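Long-range contact in OxsB protein (Bacillus megaterium, PDB 5UL3), which catalyses the cobalamin- and radical SAM-dependent oxidative ring contraction of dAMP to an oxetane aldehyde in oxetanocin A biosynthesis: residues H665-I670 with Q694-K699. Numbering follows the deposited sequence.
With EDO (1,2-ethanediol), chain B.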
loop_
_atom_site.group_PDB
_atom_site.type_symbol
_atom_site.label_atom_id
_atom_site.label_comp_id
_atom_site.label_asym_id
_atom_site.label_seq_id
_atom_site.Cartn_x
_atom_site.Cartn_y
_atom_site.Cartn_z
ATOM N N HIS A 665 18.753 33.364 8.647
ATOM C CA HIS A 665 19.868 32.506 8.264
ATOM C C HIS A 665 21.113 33.288 7.865
ATOM O O HIS A 665 22.090 32.681 7.414
ATOM C CB HIS A 665 19.447 31.573 7.127
ATOM C CG HIS A 665 18.609 30.420 7.583
ATOM N ND1 HIS A 665 17.744 29.749 6.748
ATOM C CD2 HIS A 665 18.500 29.825 8.795
ATOM C CE1 HIS A 665 17.138 28.789 7.424
ATOM N NE2 HIS A 665 17.578 28.814 8.668
ATOM N N SER A 666 21.102 34.614 8.014
ATOM C CA SER A 666 22.254 35.455 7.691
ATOM C C SER A 666 22.655 35.305 6.225
ATOM O O SER A 666 23.826 35.119 5.892
ATOM C CB SER A 666 23.434 35.145 8.614
ATOM O OG SER A 666 23.000 35.003 9.951
ATOM N N MET A 667 21.664 35.388 5.339
ATOM C CA MET A 667 21.911 35.301 3.905
ATOM C C MET A 667 21.132 36.387 3.172
ATOM O O MET A 667 20.619 36.176 2.068
ATOM C CB MET A 667 21.561 33.914 3.365
ATOM C CG MET A 667 22.341 32.766 4.003
ATOM S SD MET A 667 24.087 32.674 3.518
ATOM C CE MET A 667 23.951 32.547 1.731
ATOM N N GLU A 668 21.058 37.577 3.775
ATOM C CA GLU A 668 20.286 38.679 3.210
ATOM C C GLU A 668 20.803 39.130 1.847
ATOM O O GLU A 668 20.035 39.703 1.066
ATOM C CB GLU A 668 20.288 39.863 4.181
ATOM C CG GLU A 668 19.894 39.510 5.610
ATOM C CD GLU A 668 21.067 39.043 6.462
ATOM O OE1 GLU A 668 22.030 38.466 5.911
ATOM O OE2 GLU A 668 21.025 39.259 7.692
ATOM N N HIS A 669 22.082 38.890 1.542
ATOM C CA HIS A 669 22.609 39.236 0.224
ATOM C C HIS A 669 21.901 38.473 -0.892
ATOM O O HIS A 669 21.713 39.013 -1.990
ATOM C CB HIS A 669 24.117 38.979 0.181
ATOM C CG HIS A 669 24.543 37.728 0.887
ATOM N ND1 HIS A 669 24.557 37.616 2.262
ATOM C CD2 HIS A 669 24.991 36.542 0.409
ATOM C CE1 HIS A 669 24.984 36.411 2.600
ATOM N NE2 HIS A 669 25.255 35.740 1.494
ATOM N N ILE A 670 21.506 37.230 -0.633
ATOM C CA ILE A 670 20.759 36.411 -1.590
ATOM C C ILE A 670 19.498 37.126 -2.073
ATOM O O ILE A 670 19.494 37.773 -3.122
ATOM C CB ILE A 670 20.392 35.044 -0.969
ATOM C CG1 ILE A 670 21.640 34.371 -0.404
ATOM C CG2 ILE A 670 19.689 34.141 -1.986
ATOM C CD1 ILE A 670 22.802 34.334 -1.372
ATOM N N GLN A 694 20.832 28.071 -3.813
ATOM C CA GLN A 694 21.648 26.940 -3.387
ATOM C C GLN A 694 22.741 27.356 -2.407
ATOM O O GLN A 694 23.213 26.520 -1.631
ATOM C CB GLN A 694 22.256 26.254 -4.612
ATOM C CG GLN A 694 23.105 25.025 -4.288
ATOM C CD GLN A 694 23.641 24.334 -5.521
ATOM O OE1 GLN A 694 24.365 24.935 -6.314
ATOM N NE2 GLN A 694 23.292 23.059 -5.694
ATOM N N LEU A 695 23.142 28.633 -2.414
ATOM C CA LEU A 695 24.088 29.115 -1.411
ATOM C C LEU A 695 23.544 28.960 0.005
ATOM O O LEU A 695 24.320 28.856 0.962
ATOM C CB LEU A 695 24.434 30.583 -1.688
ATOM C CG LEU A 695 25.133 30.839 -3.020
ATOM C CD1 LEU A 695 25.207 32.347 -3.267
ATOM C CD2 LEU A 695 26.536 30.227 -3.008
ATOM N N ILE A 696 22.219 28.938 0.170
ATOM C CA ILE A 696 21.667 28.702 1.500
ATOM C C ILE A 696 21.806 27.235 1.875
ATOM O O ILE A 696 22.111 26.902 3.025
ATOM C CB ILE A 696 20.201 29.161 1.578
ATOM C CG1 ILE A 696 20.076 30.610 1.106
ATOM C CG2 ILE A 696 19.694 29.033 3.003
ATOM C CD1 ILE A 696 18.653 31.029 0.922
ATOM N N MET A 697 21.593 26.333 0.915
ATOM C CA MET A 697 21.855 24.921 1.180
ATOM C C MET A 697 23.326 24.690 1.510
ATOM O O MET A 697 23.656 23.858 2.365
ATOM C CB MET A 697 21.438 24.073 -0.019
ATOM C CG MET A 697 21.505 22.581 0.226
ATOM S SD MET A 697 20.202 22.040 1.363
ATOM C CE MET A 697 20.761 20.355 1.568
ATOM N N GLU A 698 24.232 25.424 0.848
ATOM C CA GLU A 698 25.646 25.285 1.188
ATOM C C GLU A 698 25.878 25.640 2.648
ATOM O O GLU A 698 26.629 24.955 3.348
ATOM C CB GLU A 698 26.530 26.161 0.290
ATOM C CG GLU A 698 28.020 25.954 0.636
ATOM C CD GLU A 698 28.971 26.975 0.029
ATOM O OE1 GLU A 698 28.508 27.968 -0.555
ATOM O OE2 GLU A 698 30.200 26.764 0.142
ATOM N N LYS A 699 25.218 26.693 3.129
ATOM C CA LYS A 699 25.410 27.119 4.511
ATOM C C LYS A 699 25.020 26.010 5.477
ATOM O O LYS A 699 25.740 25.728 6.445
ATOM C CB LYS A 699 24.603 28.388 4.788
ATOM C CG LYS A 699 24.685 28.851 6.233
ATOM C CD LYS A 699 24.331 30.318 6.376
ATOM C CE LYS A 699 24.597 30.804 7.793
ATOM N NZ LYS A 699 23.732 30.094 8.775
HETATM C C1 EDO B . 21.441 27.785 8.939
HETATM O O1 EDO B . 21.458 28.681 7.822
HETATM C C2 EDO B . 22.207 26.522 8.570
HETATM O O2 EDO B . 22.110 25.569 9.636
#
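A Schellman motif closes helix 652-664, and the turn that follows lays M667 and I670 against L695, I696 and K699 of helix 683-709. S666, at positive phi (59°), is the C-prime residue of that motif, and the CB of the following M667 points toward helix 683-709. M667 is long and flexible enough to fold over a convex surface: bent at chi2 and chi3, it crosses L695 at about a right angle, with CE 4.0 Å from L695 CB. The M667 and K699 side chains run past each other in opposite directions, with M667 SD 3.7 Å from K699 CD. A type I turn from M667 to I670, closed by I670 N to M667 O (3.0 Å), brings in the second apolar residue. I670 uses its longer branch for both contacts: CD1 meets L695 CD1 at 3.7 Å, and CG1 packs on I696 CG1. Buried I696 also touches I636 of helix 620-648. K699 suits the border, its methylenes packing against M667 while its amino group reaches a polar partner: bent at chi4 (-63°), it gives a weak hydrogen bond from NZ to O1 (2.8 Å) of a 1,2-ethanediol, probably from the crystallisation liquor, which is also hydrogen-bonded to D703. That oxygen sits over one face of the H665 ring, 3.3 Å from H665 CD2. Far from cobalamin and the iron-sulfur cluster, the contact joins a helix-terminating loop to the next helix by apolar packing, consistent with a place in the C-terminal helix bundle.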